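Local structure of 2,3,4,5-tetrahydropyridine-2,6-dicarboxylate N-succinyltransferase (Campylobacter jejuni, 2RIJ) at residues 14-19 against 63-68; 72-77 against 128-133; 306-311 against 353-358. The protein probably catalyses the succinyl-CoA-dependent conversion of cyclic tetrahydrodipicolinate to N-succinyl-L-2-amino-6-oxopimelate, the first step of the succinylase branch of lysine biosynthesis through diaminopimelate. All coordinates share one frame; numbering follows the deposited sequence. Where two conformers were deposited one is given.

Interaction 1 of 3, residues 14-19 against 63-68; sequences KQIEQK and MLEAFM
K19 NZ donates to E65 OE1 at 2.7 Å, the salt bridge of this contact and its shortest polar bond. The ammonium comes in on the syn lone pair of OE1, the one on the side of the second oxygen, and NZ therefore lies only 3.4 Å from E65 OE2 as well. The two side chains cross at about a right angle: the lysine is extended beyond CG, whereas the glutamate folds at chi2 (67°), which turns CD aside from the line of CB and CG. Together they span two helices of the N-terminal region, since K19 lies two residues past the end of helix 6-17 and E65 belongs to helix 57-69. Within the two segments the backbones come nearest at I16 and E65, whose CA atoms are 6.8 Å apart. There the I16 side chain packs obliquely against the aliphatic part of the glutamate, CD1 standing 3.6 Å from E65 CB, and beyond the contact I16 also touches A61 and I62. Selenomethionine M68, one turn on from E65, meets the lysine tip to tip, its SE 3.9 Å from K19 CD. The chain of M68 bends at chi3 (-79°), and its CE lies 4.0 Å from I16 CG2.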
ATOM      1  N   LYS A  14     -37.641  43.651  49.817  1.00 25.86           N
ATOM      2  CA  LYS A  14     -37.167  42.987  51.040  1.00 26.30           C
ATOM      3  C   LYS A  14     -38.293  42.202  51.705  1.00 26.24           C
ATOM      4  O   LYS A  14     -38.111  41.049  52.088  1.00 26.30           O
ATOM      5  CB  LYS A  14     -36.580  44.011  52.037  1.00 26.54           C
ATOM      6  CG  LYS A  14     -35.917  43.391  53.273  1.00 31.55           C
ATOM      7  N   GLN A  15     -39.475  42.796  51.807  1.00 27.12           N
ATOM      8  CA  GLN A  15     -40.614  42.059  52.373  1.00 28.43           C
ATOM      9  C   GLN A  15     -41.004  40.811  51.571  1.00 26.45           C
ATOM     10  O   GLN A  15     -41.319  39.765  52.144  1.00 25.16           O
ATOM     11  CB  GLN A  15     -41.834  42.971  52.537  1.00 27.73           C
ATOM     12  CG  GLN A  15     -41.645  43.965  53.628  1.00 37.28           C
ATOM     13  CD  GLN A  15     -42.820  44.908  53.791  1.00 36.76           C
ATOM     14  OE1 GLN A  15     -43.783  44.897  53.003  1.00 53.09           O
ATOM     15  NE2 GLN A  15     -42.733  45.758  54.813  1.00 55.41           N
ATOM     16  N   ILE A  16     -41.017  40.928  50.255  1.00 23.47           N
ATOM     17  CA  ILE A  16     -41.361  39.808  49.394  1.00 24.87           C
ATOM     18  C   ILE A  16     -40.353  38.670  49.572  1.00 25.95           C
ATOM     19  O   ILE A  16     -40.726  37.493  49.759  1.00 26.83           O
ATOM     20  CB  ILE A  16     -41.400  40.250  47.906  1.00 21.14           C
ATOM     21  CG1 ILE A  16     -42.548  41.244  47.676  1.00 24.27           C
ATOM     22  CG2 ILE A  16     -41.523  39.019  46.951  1.00 22.80           C
ATOM     23  CD1 ILE A  16     -42.404  42.056  46.364  1.00 22.75           C
ATOM     24  N   GLU A  17     -39.069  39.035  49.554  1.00 26.77           N
ATOM     25  CA  GLU A  17     -37.995  38.062  49.517  1.00 28.16           C
ATOM     26  C   GLU A  17     -37.845  37.396  50.881  1.00 33.55           C
ATOM     27  O   GLU A  17     -37.238  36.339  50.974  1.00 36.17           O
ATOM     28  CB  GLU A  17     -36.670  38.689  49.028  1.00 25.52           C
ATOM     29  CG  GLU A  17     -36.649  39.047  47.547  1.00 31.15           C
ATOM     30  CD  GLU A  17     -35.321  39.662  47.054  1.00 30.31           C
ATOM     31  OE1 GLU A  17     -34.526  40.091  47.918  1.00 37.28           O
ATOM     32  OE2 GLU A  17     -35.082  39.701  45.806  1.00 29.99           O
ATOM     33  N   GLN A  18     -38.412  37.995  51.925  1.00 36.30           N
ATOM     34  CA  GLN A  18     -38.417  37.400  53.263  0.50 37.47           C
ATOM     35  C   GLN A  18     -39.653  36.510  53.474  1.00 37.29           C
ATOM     36  O   GLN A  18     -39.846  35.936  54.552  1.00 39.60           O
ATOM     37  CB  GLN A  18     -38.300  38.491  54.351  0.50 39.11           C
ATOM     38  CG  GLN A  18     -39.602  39.196  54.702  0.50 37.98           C
ATOM     39  CD  GLN A  18     -39.452  40.396  55.647  0.50 39.53           C
ATOM     40  OE1 GLN A  18     -40.449  40.907  56.159  0.50 33.73           O
ATOM     41  NE2 GLN A  18     -38.220  40.845  55.876  0.50 43.02           N
ATOM     42  N   LYS A  19     -40.493  36.372  52.460  1.00 36.07           N
ATOM     43  CA  LYS A  19     -41.601  35.437  52.559  1.00 38.66           C
ATOM     44  C   LYS A  19     -41.038  34.033  52.648  1.00 41.13           C
ATOM     45  O   LYS A  19     -39.913  33.753  52.208  1.00 39.44           O
ATOM     46  CB  LYS A  19     -42.553  35.536  51.364  1.00 40.80           C
ATOM     47  CG  LYS A  19     -43.496  36.745  51.418  1.00 44.76           C
ATOM     48  CD  LYS A  19     -44.375  36.827  50.151  1.00 41.34           C
ATOM     49  CE  LYS A  19     -45.540  37.771  50.335  1.00 46.78           C
ATOM     50  NZ  LYS A  19     -46.744  37.406  49.518  1.00 43.52           N
HETATM   51  N   MSE A  63     -43.116  40.458  40.177  1.00 25.03           N
HETATM   52  CA  MSE A  63     -43.963  39.577  39.359  0.50 24.64           C
HETATM   53  C   MSE A  63     -44.504  38.404  40.147  1.00 23.36           C
HETATM   54  O   MSE A  63     -45.672  38.070  40.071  1.00 25.33           O
HETATM   55  CB  MSE A  63     -43.177  38.986  38.179  0.50 23.70           C
HETATM   56  CG  MSE A  63     -42.745  39.972  37.134  0.50 31.59           C
HETATM   57 SE   MSE A  63     -44.160  41.148  36.492  0.38 40.48          SE
HETATM   58  CE  MSE A  63     -45.659  39.896  36.293  0.50 36.63           C
ATOM     59  N   LEU A  64     -43.624  37.752  40.898  1.00 26.32           N
ATOM     60  CA  LEU A  64     -44.025  36.641  41.760  1.00 25.23           C
ATOM     61  C   LEU A  64     -45.043  37.116  42.797  1.00 25.57           C
ATOM     62  O   LEU A  64     -46.038  36.423  43.088  1.00 25.39           O
ATOM     63  CB  LEU A  64     -42.806  36.036  42.450  1.00 26.28           C
ATOM     64  CG  LEU A  64     -41.884  35.284  41.470  1.00 26.50           C
ATOM     65  CD1 LEU A  64     -40.573  34.936  42.156  1.00 23.82           C
ATOM     66  CD2 LEU A  64     -42.611  34.048  40.892  1.00 26.29           C
ATOM     67  N   GLU A  65     -44.799  38.296  43.363  1.00 24.86           N
ATOM     68  CA  GLU A  65     -45.746  38.871  44.322  1.00 25.30           C
ATOM     69  C   GLU A  65     -47.126  39.210  43.697  1.00 24.28           C
ATOM     70  O   GLU A  65     -48.134  39.116  44.365  1.00 26.61           O
ATOM     71  CB  GLU A  65     -45.135  40.080  44.998  1.00 25.76           C
ATOM     72  CG  GLU A  65     -46.027  40.772  46.011  1.00 28.89           C
ATOM     73  CD  GLU A  65     -46.323  39.943  47.260  1.00 31.58           C
ATOM     74  OE1 GLU A  65     -45.694  38.879  47.491  1.00 30.69           O
ATOM     75  OE2 GLU A  65     -47.195  40.388  48.040  1.00 33.64           O
ATOM     76  N   ALA A  66     -47.174  39.589  42.423  1.00 23.53           N
ATOM     77  CA  ALA A  66     -48.442  39.849  41.777  1.00 23.81           C
ATOM     78  C   ALA A  66     -49.346  38.607  41.850  1.00 22.68           C
ATOM     79  O   ALA A  66     -50.535  38.712  42.069  1.00 24.67           O
ATOM     80  CB  ALA A  66     -48.227  40.289  40.340  1.00 22.84           C
ATOM     81  N   PHE A  67     -48.744  37.442  41.677  1.00 22.10           N
ATOM     82  CA  PHE A  67     -49.430  36.179  41.701  1.00 23.67           C
ATOM     83  C   PHE A  67     -49.780  35.805  43.127  1.00 25.18           C
ATOM     84  O   PHE A  67     -50.920  35.441  43.402  1.00 24.80           O
ATOM     85  CB  PHE A  67     -48.563  35.086  41.076  1.00 23.33           C
ATOM     86  CG  PHE A  67     -48.355  35.244  39.593  1.00 20.14           C
ATOM     87  CD1 PHE A  67     -49.413  35.238  38.725  1.00 27.19           C
ATOM     88  CD2 PHE A  67     -47.085  35.362  39.078  1.00 18.77           C
ATOM     89  CE1 PHE A  67     -49.213  35.385  37.364  1.00 26.90           C
ATOM     90  CE2 PHE A  67     -46.871  35.494  37.681  1.00 22.37           C
ATOM     91  CZ  PHE A  67     -47.947  35.518  36.854  1.00 23.20           C
HETATM   92  N   MSE A  68     -48.815  35.933  44.030  1.00 26.29           N
HETATM   93  CA  MSE A  68     -49.060  35.582  45.428  1.00 27.85           C
HETATM   94  C   MSE A  68     -50.149  36.442  46.035  1.00 28.49           C
HETATM   95  O   MSE A  68     -50.968  35.934  46.810  1.00 28.10           O
HETATM   96  CB  MSE A  68     -47.792  35.677  46.237  1.00 27.23           C
HETATM   97  CG  MSE A  68     -46.810  34.575  45.881  1.00 28.74           C
HETATM   98 SE   MSE A  68     -45.240  34.558  47.054  0.75 35.00          SE
HETATM   99  CE  MSE A  68     -44.135  36.022  46.289  1.00 21.72           C
TER

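Interaction 2 of 3, residues 72-77 against 128-133; sequences VEIDFN and CLFEDK
F130 and F76 carry most of this contact, ring against ring. The two rings meet obliquely, with planes inclined at 56° and centroids 5.2 Å apart. It is the far end of the F130 ring that does the touching: its CZ lies 3.5 Å from F76 CD1, and its CE1 is 3.7 Å from the same atom. On F76, CG stands anti to the carbonyl carbon (chi1 -74°), and although its CB does not aim at F130, the ring swings nearer. The same CZ of F130 is also approached by I74, whose CG2 comes to 4.3 Å. That methyl has a second role, for it sits 3.6 Å above the plane of the F76 ring, over its centre, and so joins the two phenylalanines in one apolar cluster. Between I74 and F76, the backbone oxygen of D75 lies 4.2 Å from F130 CE2. D75 OD1 in turn accepts from N77 N, two residues on, at 2.9 Å, met from above the carboxylate plane, an Asx turn spanning F76. E131 comes next, its carboxylate near the backbone oxygen of N77 without a hydrogen bond; it was modelled in two conformers, so the position of its carboxylate is uncertain. Beyond it D132 turns to other partners, its OD1 accepting from N159 N. From F130 on, the chain has left strand 124-129 and runs as a loop. Backbone bonds join C128 to F81 in strand 80-84 and F130 and E131 to S79, L129 packs on helix 138-149, and helix 57-69 packs against residues 72-77, L64 touching both I74 and F76, while Y22 meets the F76 ring.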
ATOM      1  N   VAL A  72     -52.207  32.830  44.288  1.00 30.22           N
ATOM      2  CA  VAL A  72     -51.522  31.747  43.566  1.00 30.58           C
ATOM      3  C   VAL A  72     -50.470  31.157  44.512  1.00 31.28           C
ATOM      4  O   VAL A  72     -49.681  31.895  45.108  1.00 31.42           O
ATOM      5  CB  VAL A  72     -50.891  32.223  42.253  1.00 30.75           C
ATOM      6  CG1 VAL A  72     -50.092  31.070  41.570  1.00 28.27           C
ATOM      7  CG2 VAL A  72     -51.946  32.793  41.286  1.00 24.34           C
ATOM      8  N   GLU A  73     -50.482  29.834  44.686  1.00 32.41           N
ATOM      9  CA  GLU A  73     -49.537  29.151  45.593  1.00 34.75           C
ATOM     10  C   GLU A  73     -48.291  28.777  44.789  1.00 35.81           C
ATOM     11  O   GLU A  73     -48.365  27.943  43.902  1.00 41.17           O
ATOM     12  CB  GLU A  73     -50.170  27.880  46.198  1.00 37.91           C
ATOM     13  N   ILE A  74     -47.163  29.426  45.058  1.00 32.86           N
ATOM     14  CA  ILE A  74     -45.923  29.169  44.315  1.00 28.92           C
ATOM     15  C   ILE A  74     -45.119  28.142  45.113  1.00 29.45           C
ATOM     16  O   ILE A  74     -44.801  28.356  46.278  1.00 29.82           O
ATOM     17  CB  ILE A  74     -45.088  30.488  44.119  1.00 27.89           C
ATOM     18  CG1 ILE A  74     -45.945  31.567  43.430  1.00 24.04           C
ATOM     19  CG2 ILE A  74     -43.746  30.215  43.398  1.00 26.83           C
ATOM     20  CD1 ILE A  74     -45.201  32.887  43.175  1.00 24.53           C
ATOM     21  N   ASP A  75     -44.784  27.025  44.485  1.00 31.17           N
ATOM     22  CA  ASP A  75     -43.868  26.042  45.088  1.00 30.25           C
ATOM     23  C   ASP A  75     -42.417  26.416  44.770  1.00 28.45           C
ATOM     24  O   ASP A  75     -41.922  26.112  43.702  1.00 27.55           O
ATOM     25  CB  ASP A  75     -44.189  24.632  44.569  1.00 30.32           C
ATOM     26  CG  ASP A  75     -43.285  23.547  45.164  1.00 32.44           C
ATOM     27  OD1 ASP A  75     -42.461  23.863  46.053  1.00 29.73           O
ATOM     28  OD2 ASP A  75     -43.385  22.380  44.714  1.00 40.43           O
ATOM     29  N   PHE A  76     -41.741  27.054  45.727  1.00 26.15           N
ATOM     30  CA  PHE A  76     -40.383  27.533  45.518  1.00 27.51           C
ATOM     31  C   PHE A  76     -39.373  26.388  45.602  1.00 30.48           C
ATOM     32  O   PHE A  76     -38.173  26.594  45.412  1.00 31.54           O
ATOM     33  CB  PHE A  76     -40.021  28.608  46.524  1.00 27.78           C
ATOM     34  CG  PHE A  76     -40.663  29.909  46.254  1.00 26.51           C
ATOM     35  CD1 PHE A  76     -40.118  30.780  45.327  1.00 27.33           C
ATOM     36  CD2 PHE A  76     -41.804  30.286  46.928  1.00 30.71           C
ATOM     37  CE1 PHE A  76     -40.713  31.986  45.051  1.00 28.82           C
ATOM     38  CE2 PHE A  76     -42.407  31.510  46.667  1.00 33.50           C
ATOM     39  CZ  PHE A  76     -41.852  32.359  45.720  1.00 27.97           C
ATOM     40  N   ASN A  77     -39.854  25.191  45.918  1.00 31.18           N
ATOM     41  CA  ASN A  77     -39.020  24.000  45.847  1.00 33.91           C
ATOM     42  C   ASN A  77     -39.083  23.275  44.505  1.00 31.99           C
ATOM     43  O   ASN A  77     -38.354  22.310  44.309  1.00 33.16           O
ATOM     44  CB  ASN A  77     -39.395  23.025  46.957  1.00 34.88           C
ATOM     45  CG  ASN A  77     -39.261  23.643  48.326  1.00 43.99           C
ATOM     46  OD1 ASN A  77     -38.244  24.285  48.645  1.00 50.30           O
ATOM     47  ND2 ASN A  77     -40.300  23.483  49.141  1.00 60.54           N
ATOM     48  N   CYS A 128     -40.326  31.326  34.934  1.00 24.93           N
ATOM     49  CA  CYS A 128     -39.071  31.422  35.650  1.00 26.95           C
ATOM     50  C   CYS A 128     -38.487  30.073  36.039  1.00 26.42           C
ATOM     51  O   CYS A 128     -39.211  29.088  36.229  1.00 26.47           O
ATOM     52  CB  CYS A 128     -39.171  32.380  36.841  1.00 28.44           C
ATOM     53  SG  CYS A 128     -39.861  31.718  38.330  1.00 29.15           S
ATOM     54  N   LEU A 129     -37.158  30.052  36.131  1.00 24.01           N
ATOM     55  CA  LEU A 129     -36.408  28.905  36.589  1.00 23.16           C
ATOM     56  C   LEU A 129     -35.834  29.213  37.966  1.00 24.10           C
ATOM     57  O   LEU A 129     -35.160  30.234  38.149  1.00 23.18           O
ATOM     58  CB  LEU A 129     -35.274  28.553  35.622  1.00 23.07           C
ATOM     59  CG  LEU A 129     -35.633  28.342  34.163  1.00 26.75           C
ATOM     60  CD1 LEU A 129     -34.363  27.987  33.345  1.00 29.58           C
ATOM     61  CD2 LEU A 129     -36.676  27.270  34.050  1.00 25.86           C
ATOM     62  N   PHE A 130     -36.086  28.315  38.917  1.00 22.77           N
ATOM     63  CA  PHE A 130     -35.424  28.372  40.268  1.00 24.62           C
ATOM     64  C   PHE A 130     -34.131  27.565  40.359  1.00 25.58           C
ATOM     65  O   PHE A 130     -33.267  27.862  41.175  1.00 27.90           O
ATOM     66  CB  PHE A 130     -36.369  27.888  41.345  1.00 25.18           C
ATOM     67  CG  PHE A 130     -37.560  28.768  41.526  1.00 25.39           C
ATOM     68  CD1 PHE A 130     -37.402  30.088  41.884  1.00 26.38           C
ATOM     69  CD2 PHE A 130     -38.839  28.272  41.351  1.00 22.93           C
ATOM     70  CE1 PHE A 130     -38.506  30.919  42.029  1.00 24.29           C
ATOM     71  CE2 PHE A 130     -39.943  29.090  41.509  1.00 25.92           C
ATOM     72  CZ  PHE A 130     -39.778  30.413  41.832  1.00 29.54           C
ATOM     73  N   GLU A 131     -34.020  26.542  39.524  1.00 27.28           N
ATOM     74  CA  GLU A 131     -32.796  25.757  39.406  0.50 29.67           C
ATOM     75  C   GLU A 131     -32.701  25.215  37.993  1.00 28.73           C
ATOM     76  O   GLU A 131     -33.623  25.385  37.197  1.00 26.86           O
ATOM     77  CB  GLU A 131     -32.752  24.623  40.441  0.50 31.12           C
ATOM     78  CG  GLU A 131     -33.987  23.746  40.490  0.50 34.04           C
ATOM     79  CD  GLU A 131     -34.245  23.115  41.863  0.50 32.58           C
ATOM     80  OE1 GLU A 131     -33.370  23.216  42.738  0.50 37.90           O
ATOM     81  OE2 GLU A 131     -35.327  22.521  42.066  0.50 31.63           O
ATOM     82  N   ASP A 132     -31.569  24.595  37.677  1.00 29.08           N
ATOM     83  CA  ASP A 132     -31.304  24.035  36.345  1.00 28.64           C
ATOM     84  C   ASP A 132     -31.562  22.533  36.346  1.00 26.37           C
ATOM     85  O   ASP A 132     -30.691  21.734  36.657  1.00 29.27           O
ATOM     86  CB  ASP A 132     -29.870  24.365  35.909  1.00 27.92           C
ATOM     87  CG  ASP A 132     -29.465  23.661  34.614  1.00 30.71           C
ATOM     88  OD1 ASP A 132     -30.334  23.456  33.729  1.00 25.85           O
ATOM     89  OD2 ASP A 132     -28.261  23.314  34.487  1.00 32.62           O
ATOM     90  N   LYS A 133     -32.789  22.161  36.055  1.00 24.52           N
ATOM     91  CA  LYS A 133     -33.162  20.769  35.988  1.00 25.80           C
ATOM     92  C   LYS A 133     -33.909  20.579  34.693  1.00 24.45           C
ATOM     93  O   LYS A 133     -34.078  21.509  33.914  1.00 25.82           O
ATOM     94  CB  LYS A 133     -34.058  20.395  37.178  1.00 25.01           C
ATOM     95  CG  LYS A 133     -33.503  20.743  38.564  1.00 31.14           C
ATOM     96  CD  LYS A 133     -32.472  19.733  39.060  1.00 37.95           C
TER

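Interaction 3 of 3, residues 306-311 against 353-358; sequences GIPLGD and ELKGLN
P308, L309 and G310 run alongside a type II beta turn, L354 to L357, where a connection of the left-handed parallel beta-helix meets the loop leading into strand 360-364. Three hydrogen bonds cross. G356 N, inside the turn, donates to P308 O at 2.9 Å in a nearly straight bond (167°). G310 N reaches L357 O, also at 2.9 Å but more bent (136°), both donors standing above the plane of their carbonyl. The third uses a side chain: D311 N donates to N358 OD1, lying in the amide plane on a lone pair. Two CA-H...O contacts accompany these bonds, with K355 CA 3.4 Å from P308 O and N358 CA 3.4 Å from D311 O. Apolar contact centres on P308 and K355: the proline ring and the lysine side chain lie side by side, P308 CD 3.8 Å from K355 CB, and I307 CD1 approaches K355 CA. I307 and L354 both pack on F362 as well. D311 and N358 also lie side by side, carboxylate and amide planes 30° apart, while D311 OD1 accepts from K295 N. G310 CA fits closely against the turn and the residue after it, 3.3 Å from G356 O and 3.5 Å from N358 OD1.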
ATOM      1  N   GLY A 306     -15.169  13.320  13.802  1.00 21.11           N
ATOM      2  CA  GLY A 306     -15.839  12.518  14.831  1.00 21.19           C
ATOM      3  C   GLY A 306     -15.151  12.438  16.170  1.00 22.27           C
ATOM      4  O   GLY A 306     -15.563  11.680  17.069  1.00 22.79           O
ATOM      5  N   ILE A 307     -14.145  13.283  16.375  1.00 22.49           N
ATOM      6  CA  ILE A 307     -13.464  13.385  17.668  1.00 19.49           C
ATOM      7  C   ILE A 307     -13.248  14.847  18.069  1.00 20.19           C
ATOM      8  O   ILE A 307     -13.207  15.718  17.212  1.00 22.85           O
ATOM      9  CB  ILE A 307     -12.051  12.675  17.652  1.00 18.62           C
ATOM     10  CG1 ILE A 307     -11.096  13.307  16.625  1.00 20.61           C
ATOM     11  CG2 ILE A 307     -12.226  11.128  17.358  1.00 22.80           C
ATOM     12  CD1 ILE A 307      -9.666  12.867  16.726  1.00 22.63           C
ATOM     13  N   PRO A 308     -13.118  15.110  19.366  1.00 20.36           N
ATOM     14  CA  PRO A 308     -12.671  16.409  19.825  1.00 20.77           C
ATOM     15  C   PRO A 308     -11.285  16.743  19.266  1.00 20.45           C
ATOM     16  O   PRO A 308     -10.431  15.857  19.181  1.00 21.38           O
ATOM     17  CB  PRO A 308     -12.643  16.258  21.348  1.00 20.32           C
ATOM     18  CG  PRO A 308     -13.518  15.079  21.643  1.00 22.19           C
ATOM     19  CD  PRO A 308     -13.373  14.192  20.480  1.00 22.39           C
ATOM     20  N   LEU A 309     -11.096  17.988  18.837  1.00 22.11           N
ATOM     21  CA  LEU A 309      -9.811  18.468  18.368  1.00 21.39           C
ATOM     22  C   LEU A 309      -9.385  19.630  19.254  1.00 21.87           C
ATOM     23  O   LEU A 309     -10.209  20.443  19.667  1.00 20.50           O
ATOM     24  CB  LEU A 309      -9.944  18.947  16.922  1.00 20.92           C
ATOM     25  CG  LEU A 309     -10.380  18.009  15.810  1.00 20.12           C
ATOM     26  CD1 LEU A 309     -10.536  18.736  14.471  1.00 21.99           C
ATOM     27  CD2 LEU A 309      -9.366  16.826  15.635  1.00 22.99           C
ATOM     28  N   GLY A 310      -8.091  19.738  19.544  1.00 23.83           N
ATOM     29  CA  GLY A 310      -7.559  20.905  20.229  1.00 22.08           C
ATOM     30  C   GLY A 310      -7.423  22.078  19.280  1.00 24.28           C
ATOM     31  O   GLY A 310      -8.112  22.169  18.251  1.00 24.83           O
ATOM     32  N   ASP A 311      -6.554  23.001  19.617  1.00 23.43           N
ATOM     33  CA  ASP A 311      -6.355  24.178  18.809  1.00 23.43           C
ATOM     34  C   ASP A 311      -5.435  23.934  17.639  1.00 22.72           C
ATOM     35  O   ASP A 311      -4.556  23.102  17.684  1.00 24.46           O
ATOM     36  CB  ASP A 311      -5.746  25.290  19.634  1.00 25.30           C
ATOM     37  CG  ASP A 311      -6.612  25.711  20.803  1.00 28.59           C
ATOM     38  OD1 ASP A 311      -7.849  25.598  20.800  1.00 22.27           O
ATOM     39  OD2 ASP A 311      -6.011  26.164  21.777  1.00 29.72           O
ATOM     40  N   GLU A 353      -7.991   8.049  20.570  1.00 22.61           N
ATOM     41  CA  GLU A 353      -6.828   8.269  21.401  1.00 21.95           C
ATOM     42  C   GLU A 353      -6.257   9.644  21.241  1.00 22.02           C
ATOM     43  O   GLU A 353      -5.577  10.104  22.131  1.00 21.52           O
ATOM     44  CB  GLU A 353      -5.720   7.274  21.086  1.00 23.23           C
ATOM     45  CG  GLU A 353      -6.140   5.823  21.231  1.00 29.80           C
ATOM     46  CD  GLU A 353      -4.983   4.899  20.918  1.00 29.64           C
ATOM     47  OE1 GLU A 353      -4.162   4.669  21.834  1.00 36.87           O
ATOM     48  OE2 GLU A 353      -4.883   4.419  19.760  1.00 26.65           O
ATOM     49  N   LEU A 354      -6.484  10.267  20.080  1.00 23.00           N
ATOM     50  CA  LEU A 354      -5.872  11.553  19.756  1.00 22.54           C
ATOM     51  C   LEU A 354      -6.745  12.737  20.129  1.00 23.18           C
ATOM     52  O   LEU A 354      -6.412  13.879  19.837  1.00 23.64           O
ATOM     53  CB  LEU A 354      -5.598  11.632  18.265  1.00 21.48           C
ATOM     54  CG  LEU A 354      -4.647  10.572  17.702  1.00 19.54           C
ATOM     55  CD1 LEU A 354      -4.787  10.453  16.148  1.00 20.96           C
ATOM     56  CD2 LEU A 354      -3.168  10.878  18.208  1.00 21.05           C
ATOM     57  N   LYS A 355      -7.850  12.478  20.809  1.00 20.99           N
ATOM     58  CA  LYS A 355      -8.823  13.507  21.031  1.00 22.83           C
ATOM     59  C   LYS A 355      -8.247  14.666  21.846  1.00 24.72           C
ATOM     60  O   LYS A 355      -7.468  14.474  22.808  1.00 19.86           O
ATOM     61  CB  LYS A 355     -10.036  12.917  21.697  1.00 23.87           C
ATOM     62  CG  LYS A 355      -9.806  12.415  23.097  1.00 29.31           C
ATOM     63  CD  LYS A 355     -11.150  11.897  23.614  1.00 39.57           C
ATOM     64  CE  LYS A 355     -11.152  11.723  25.094  1.00 45.98           C
ATOM     65  NZ  LYS A 355     -10.605  10.401  25.378  1.00 59.89           N
ATOM     66  N   GLY A 356      -8.615  15.867  21.435  1.00 25.06           N
ATOM     67  CA  GLY A 356      -8.282  17.066  22.177  1.00 24.70           C
ATOM     68  C   GLY A 356      -6.867  17.570  21.963  1.00 25.32           C
ATOM     69  O   GLY A 356      -6.532  18.622  22.448  1.00 25.40           O
ATOM     70  N   LEU A 357      -6.022  16.856  21.229  1.00 23.85           N
ATOM     71  CA  LEU A 357      -4.621  17.315  21.057  1.00 18.43           C
ATOM     72  C   LEU A 357      -4.516  18.539  20.148  1.00 22.31           C
ATOM     73  O   LEU A 357      -5.345  18.724  19.245  1.00 22.77           O
ATOM     74  CB  LEU A 357      -3.733  16.189  20.544  1.00 17.80           C
ATOM     75  CG  LEU A 357      -3.691  14.916  21.399  1.00 18.92           C
ATOM     76  CD1 LEU A 357      -2.889  13.824  20.714  1.00 19.90           C
ATOM     77  CD2 LEU A 357      -3.123  15.237  22.813  1.00 20.10           C
ATOM     78  N   ASN A 358      -3.465  19.337  20.349  1.00 18.67           N
ATOM     79  CA  ASN A 358      -3.241  20.552  19.549  1.00 22.14           C
ATOM     80  C   ASN A 358      -2.302  20.330  18.390  1.00 21.05           C
ATOM     81  O   ASN A 358      -1.351  19.525  18.490  1.00 21.47           O
ATOM     82  CB  ASN A 358      -2.607  21.642  20.452  1.00 23.64           C
ATOM     83  CG  ASN A 358      -3.414  21.902  21.684  1.00 32.69           C
ATOM     84  OD1 ASN A 358      -4.612  22.246  21.631  1.00 27.81           O
ATOM     85  ND2 ASN A 358      -2.777  21.735  22.822  1.00 30.96           N
TER

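How the interactions relate
The three contacts follow one another along the chain, and none nests within or crosses another. Interaction 1 closes a loop of 43 residues holding strands 27-35, 43-48 and 52-53, and brings helix 6-17 to helix 57-69. Interaction 2 opens just after that second helix and closes at the end of strand 124-129, tying the loop before strand 80-84 to the antiparallel sheet. The two are neighbours: V72 N probably bonds to F67 O at 3.0 Å, and I74 packs on L64 and M68. Interaction 3 stands apart, its centre about 49 Å from that of interaction 1, and joins the beta-helix to the C-terminal region across 41 residues.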